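Local structure of putative TetR-family transcriptional regulator (Bordetella parapertussis 12822, 3CCY) at residues R132-Q144 / R153-G165. The protein probably acts as a DNA-binding transcriptional regulator of the TetR family, likely a repressor. Numbering follows the deposited sequence.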
loop_
_atom_site.group_PDB
_atom_site.type_symbol
_atom_site.label_atom_id
_atom_site.label_comp_id
_atom_site.label_asym_id
_atom_site.label_seq_id
_atom_site.Cartn_x
_atom_site.Cartn_y
_atom_site.Cartn_z
ATOM N N ARG A 132 6.427 -14.045 4.389
ATOM C CA ARG A 132 5.749 -14.541 5.585
ATOM C C ARG A 132 6.707 -14.651 6.791
ATOM O O ARG A 132 6.325 -14.350 7.926
ATOM C CB ARG A 132 5.110 -15.883 5.290
ATOM C CG ARG A 132 3.758 -15.773 4.606
ATOM C CD ARG A 132 3.296 -17.153 4.211
ATOM N NE ARG A 132 2.103 -17.137 3.369
ATOM C CZ ARG A 132 1.861 -18.026 2.405
ATOM N NH1 ARG A 132 2.753 -18.983 2.136
ATOM N NH2 ARG A 132 0.739 -17.946 1.693
ATOM N N GLU A 133 7.949 -15.068 6.536
ATOM C CA GLU A 133 9.003 -15.071 7.554
ATOM C C GLU A 133 9.214 -13.698 8.184
ATOM O O GLU A 133 9.341 -13.577 9.392
ATOM C CB GLU A 133 10.336 -15.555 6.954
ATOM C CG GLU A 133 10.302 -16.985 6.501
ATOM C CD GLU A 133 11.665 -17.480 6.017
ATOM O OE1 GLU A 133 12.651 -17.349 6.764
ATOM O OE2 GLU A 133 11.752 -17.986 4.887
ATOM N N LEU A 134 9.282 -12.679 7.331
ATOM C CA LEU A 134 9.504 -11.317 7.704
ATOM C C LEU A 134 8.360 -10.777 8.543
ATOM O O LEU A 134 8.591 -10.189 9.594
ATOM C CB LEU A 134 9.606 -10.484 6.446
ATOM C CG LEU A 134 9.971 -9.020 6.635
ATOM C CD1 LEU A 134 11.433 -8.893 7.020
ATOM C CD2 LEU A 134 9.656 -8.292 5.304
ATOM N N ILE A 135 7.142 -10.985 8.060
ATOM C CA ILE A 135 5.946 -10.690 8.820
ATOM C C ILE A 135 5.969 -11.376 10.211
ATOM O O ILE A 135 5.636 -10.747 11.229
ATOM C CB ILE A 135 4.711 -11.098 8.000
ATOM C CG1 ILE A 135 4.635 -10.223 6.744
ATOM C CG2 ILE A 135 3.395 -11.030 8.842
ATOM C CD1 ILE A 135 3.527 -10.540 5.825
ATOM N N ALA A 136 6.367 -12.652 10.233
ATOM C CA ALA A 136 6.421 -13.444 11.471
ATOM C C ALA A 136 7.367 -12.779 12.483
ATOM O O ALA A 136 7.045 -12.674 13.673
ATOM C CB ALA A 136 6.848 -14.893 11.194
ATOM N N TYR A 137 8.503 -12.296 12.013
ATOM C CA TYR A 137 9.437 -11.615 12.900
ATOM C C TYR A 137 8.754 -10.428 13.601
ATOM O O TYR A 137 8.944 -10.212 14.791
ATOM C CB TYR A 137 10.679 -11.120 12.148
ATOM C CG TYR A 137 11.676 -12.197 11.778
ATOM C CD1 TYR A 137 11.876 -13.290 12.598
ATOM C CD2 TYR A 137 12.468 -12.090 10.614
ATOM C CE1 TYR A 137 12.801 -14.278 12.288
ATOM C CE2 TYR A 137 13.432 -13.095 10.286
ATOM C CZ TYR A 137 13.570 -14.179 11.136
ATOM O OH TYR A 137 14.457 -15.206 10.870
ATOM N N VAL A 138 7.982 -9.648 12.850
ATOM C CA VAL A 138 7.349 -8.452 13.395
ATOM C C VAL A 138 6.205 -8.855 14.353
ATOM O O VAL A 138 6.062 -8.282 15.435
ATOM C CB VAL A 138 6.789 -7.562 12.265
ATOM C CG1 VAL A 138 5.898 -6.407 12.865
ATOM C CG2 VAL A 138 7.988 -6.989 11.440
ATOM N N ARG A 139 5.407 -9.824 13.928
ATOM C CA ARG A 139 4.290 -10.312 14.742
ATOM C C ARG A 139 4.792 -10.787 16.090
ATOM O O ARG A 139 4.242 -10.389 17.132
ATOM C CB ARG A 139 3.552 -11.457 14.070
ATOM C CG ARG A 139 2.275 -11.880 14.841
ATOM C CD ARG A 139 1.942 -13.349 14.624
ATOM N NE ARG A 139 2.671 -14.225 15.544
ATOM C CZ ARG A 139 2.104 -15.069 16.399
ATOM N NH1 ARG A 139 0.773 -15.188 16.474
ATOM N NH2 ARG A 139 2.870 -15.796 17.187
ATOM N N ASP A 140 5.814 -11.635 16.052
ATOM C CA ASP A 140 6.384 -12.222 17.253
ATOM C C ASP A 140 6.986 -11.121 18.133
ATOM O O ASP A 140 6.861 -11.186 19.350
ATOM C CB ASP A 140 7.422 -13.285 16.923
ATOM C CG ASP A 140 6.816 -14.555 16.302
ATOM O OD1 ASP A 140 5.589 -14.654 16.161
ATOM O OD2 ASP A 140 7.599 -15.479 15.964
ATOM N N ALA A 141 7.604 -10.102 17.535
ATOM C CA ALA A 141 8.214 -9.026 18.347
ATOM C C ALA A 141 7.144 -8.184 19.051
ATOM O O ALA A 141 7.362 -7.730 20.181
ATOM C CB ALA A 141 9.110 -8.125 17.484
ATOM N N LEU A 142 6.011 -7.962 18.377
ATOM C CA LEU A 142 4.844 -7.300 18.988
ATOM C C LEU A 142 4.261 -8.106 20.165
ATOM O O LEU A 142 3.973 -7.545 21.231
ATOM C CB LEU A 142 3.739 -7.041 17.937
ATOM C CG LEU A 142 3.958 -5.870 16.965
ATOM C CD1 LEU A 142 2.826 -5.805 15.976
ATOM C CD2 LEU A 142 4.006 -4.571 17.772
ATOM N N LEU A 143 4.081 -9.406 19.969
ATOM C CA LEU A 143 3.581 -10.260 21.030
ATOM C C LEU A 143 4.594 -10.438 22.187
ATOM O O LEU A 143 4.194 -10.836 23.279
ATOM C CB LEU A 143 3.161 -11.634 20.499
ATOM C CG LEU A 143 1.991 -11.597 19.517
ATOM C CD1 LEU A 143 1.868 -12.934 18.853
ATOM C CD2 LEU A 143 0.649 -11.232 20.190
ATOM N N GLN A 144 5.877 -10.132 21.964
ATOM C CA GLN A 144 6.813 -10.054 23.088
ATOM C C GLN A 144 6.587 -8.785 23.932
ATOM O O GLN A 144 6.962 -8.749 25.082
ATOM C CB GLN A 144 8.271 -10.167 22.649
ATOM C CG GLN A 144 8.604 -11.590 22.296
ATOM C CD GLN A 144 10.020 -11.776 21.820
ATOM O OE1 GLN A 144 10.468 -11.134 20.882
ATOM N NE2 GLN A 144 10.723 -12.694 22.450
ATOM N N ARG A 153 -4.808 -15.483 17.939
ATOM C CA ARG A 153 -3.998 -15.427 16.734
ATOM C C ARG A 153 -4.636 -14.634 15.602
ATOM O O ARG A 153 -3.946 -14.013 14.826
ATOM C CB ARG A 153 -3.612 -16.833 16.291
ATOM C CG ARG A 153 -2.474 -17.389 17.166
ATOM C CD ARG A 153 -2.168 -18.873 16.931
ATOM N NE ARG A 153 -1.024 -19.205 17.770
ATOM C CZ ARG A 153 0.253 -19.072 17.411
ATOM N NH1 ARG A 153 0.601 -18.688 16.183
ATOM N NH2 ARG A 153 1.183 -19.367 18.288
ATOM N N THR A 154 -5.962 -14.634 15.535
ATOM C CA THR A 154 -6.679 -13.873 14.518
ATOM C C THR A 154 -6.362 -12.399 14.604
ATOM O O THR A 154 -5.955 -11.798 13.621
ATOM C CB THR A 154 -8.193 -14.101 14.626
ATOM O OG1 THR A 154 -8.454 -15.499 14.494
ATOM C CG2 THR A 154 -8.930 -13.376 13.502
ATOM N N LEU A 155 -6.542 -11.829 15.792
ATOM C CA LEU A 155 -6.305 -10.428 16.019
ATOM C C LEU A 155 -4.824 -10.094 16.036
ATOM O O LEU A 155 -4.460 -9.001 15.652
ATOM C CB LEU A 155 -7.016 -9.958 17.302
ATOM C CG LEU A 155 -8.563 -10.028 17.343
ATOM C CD1 LEU A 155 -9.142 -9.276 18.556
ATOM C CD2 LEU A 155 -9.133 -9.404 16.062
ATOM N N ALA A 156 -3.964 -11.031 16.463
ATOM C CA ALA A 156 -2.503 -10.830 16.309
ATOM C C ALA A 156 -2.073 -10.590 14.841
ATOM O O ALA A 156 -1.261 -9.691 14.560
ATOM C CB ALA A 156 -1.715 -11.981 16.931
ATOM N N HIS A 157 -2.617 -11.387 13.918
ATOM C CA HIS A 157 -2.423 -11.161 12.487
ATOM C C HIS A 157 -3.009 -9.814 12.003
ATOM O O HIS A 157 -2.325 -9.082 11.301
ATOM C CB HIS A 157 -2.951 -12.349 11.687
ATOM C CG HIS A 157 -2.914 -12.157 10.204
ATOM N ND1 HIS A 157 -1.739 -12.126 9.483
ATOM C CD2 HIS A 157 -3.916 -11.991 9.306
ATOM C CE1 HIS A 157 -2.026 -11.957 8.202
ATOM N NE2 HIS A 157 -3.341 -11.852 8.073
ATOM N N VAL A 158 -4.249 -9.498 12.356
ATOM C CA VAL A 158 -4.809 -8.148 12.108
ATOM C C VAL A 158 -3.879 -7.042 12.621
ATOM O O VAL A 158 -3.563 -6.136 11.867
ATOM C CB VAL A 158 -6.249 -7.952 12.693
ATOM C CG1 VAL A 158 -6.725 -6.542 12.440
ATOM C CG2 VAL A 158 -7.212 -8.931 12.016
ATOM N N ASP A 159 -3.394 -7.126 13.864
ATOM C CA ASP A 159 -2.623 -5.998 14.394
ATOM C C ASP A 159 -1.298 -5.848 13.633
ATOM O O ASP A 159 -0.846 -4.726 13.355
ATOM C CB ASP A 159 -2.348 -6.164 15.915
ATOM C CG ASP A 159 -3.641 -6.135 16.756
ATOM O OD1 ASP A 159 -4.663 -5.613 16.273
ATOM O OD2 ASP A 159 -3.651 -6.624 17.903
ATOM N N THR A 160 -0.648 -6.985 13.361
ATOM C CA THR A 160 0.567 -7.001 12.584
ATOM C C THR A 160 0.415 -6.408 11.174
ATOM O O THR A 160 1.247 -5.626 10.737
ATOM C CB THR A 160 1.152 -8.443 12.537
ATOM O OG1 THR A 160 1.264 -8.921 13.893
ATOM C CG2 THR A 160 2.508 -8.433 11.881
HETATM N N MSE A 161 -0.647 -6.788 10.469
HETATM C CA MSE A 161 -0.850 -6.318 9.109
HETATM C C MSE A 161 -1.270 -4.826 9.099
HETATM O O MSE A 161 -0.980 -4.116 8.161
HETATM C CB MSE A 161 -1.885 -7.211 8.375
HETATM C CG MSE A 161 -1.466 -8.664 8.215
HETATM SE SE MSE A 161 0.368 -8.836 7.582
HETATM C CE MSE A 161 -0.027 -8.333 5.762
ATOM N N LEU A 162 -1.921 -4.351 10.168
ATOM C CA LEU A 162 -2.242 -2.921 10.251
ATOM C C LEU A 162 -0.960 -2.121 10.428
ATOM O O LEU A 162 -0.755 -1.108 9.764
ATOM C CB LEU A 162 -3.207 -2.635 11.383
ATOM C CG LEU A 162 -4.644 -3.116 11.097
ATOM C CD1 LEU A 162 -5.503 -3.128 12.368
ATOM C CD2 LEU A 162 -5.352 -2.293 9.923
ATOM N N PHE A 163 -0.081 -2.635 11.285
ATOM C CA PHE A 163 1.241 -2.094 11.382
ATOM C C PHE A 163 1.998 -2.062 10.035
ATOM O O PHE A 163 2.538 -1.016 9.692
ATOM C CB PHE A 163 2.077 -2.819 12.420
ATOM C CG PHE A 163 3.510 -2.417 12.338
ATOM C CD1 PHE A 163 3.915 -1.193 12.873
ATOM C CD2 PHE A 163 4.414 -3.172 11.602
ATOM C CE1 PHE A 163 5.230 -0.759 12.730
ATOM C CE2 PHE A 163 5.723 -2.721 11.448
ATOM C CZ PHE A 163 6.106 -1.524 12.019
ATOM N N PHE A 164 2.122 -3.212 9.355
ATOM C CA PHE A 164 2.760 -3.243 8.015
ATOM C C PHE A 164 2.253 -2.210 7.014
ATOM O O PHE A 164 3.022 -1.616 6.270
ATOM C CB PHE A 164 2.755 -4.640 7.397
ATOM C CG PHE A 164 3.959 -5.451 7.813
ATOM C CD1 PHE A 164 5.238 -5.071 7.406
ATOM C CD2 PHE A 164 3.824 -6.537 8.673
ATOM C CE1 PHE A 164 6.381 -5.796 7.809
ATOM C CE2 PHE A 164 4.967 -7.258 9.089
ATOM C CZ PHE A 164 6.227 -6.888 8.653
ATOM N N GLY A 165 0.952 -2.036 6.976
ATOM C CA GLY A 165 0.315 -0.960 6.201
ATOM C C GLY A 165 0.908 0.410 6.450
ATOM O O GLY A 165 1.181 1.126 5.484
HETATM O O HOH W 1 -1.281 -14.772 14.488
#
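Helices 132-144 and 153-165 cross steeply, their directions 111° apart and their axes 9.5 Å at closest approach, with R139 and T160 facing each other at the crossing. T160 is a knob in a hole formed by I135, V138, R139 and L142. Its OG1 bonds back to A156 O at 2.7 Å, while T160 N reaches the same oxygen from the opposite face of the carbonyl plane. The OG1 bond gives the buried hydroxyl a partner and probably sets its rotation (chi1 -53°), with CG2 anti to the backbone N and packed on the R139 backbone. T160 OG1 also lies 3.3 Å from R139 CG. F164 meets V138 and I135: V138 CG2 lies 3.3 Å from F164 CZ, and F164 CE2 is 3.8 Å from I135 CG1. V138 CG1 reaches F163 CD2 at 3.8 Å and also stays close to F164. I135 CG2 touches SE of selenomethionine M161 at 3.9 Å.

At the other end, in one of two R139 conformers, the guanidinium groups of R139 and R153 stack, planes 26° apart. There D140 OD1 takes both R139 NE and NH2 in the guanidinium plane, L143 CD1 sits over one face, and a water links R139 NH1 to R153 O. F98 of helix 87-115 packs on V138, and R188 of the second subunit forms a salt bridge with D159.

The contact joins two helices of the TetR-like C-terminal domain. No direct hydrogen bond crosses it: side-chain packing joins the helices, apolar around F164 and mixed where T160 and the arginines meet. In that R139 conformer, D140 probably offsets some like-charge repulsion, and the water supplies a polar bridge.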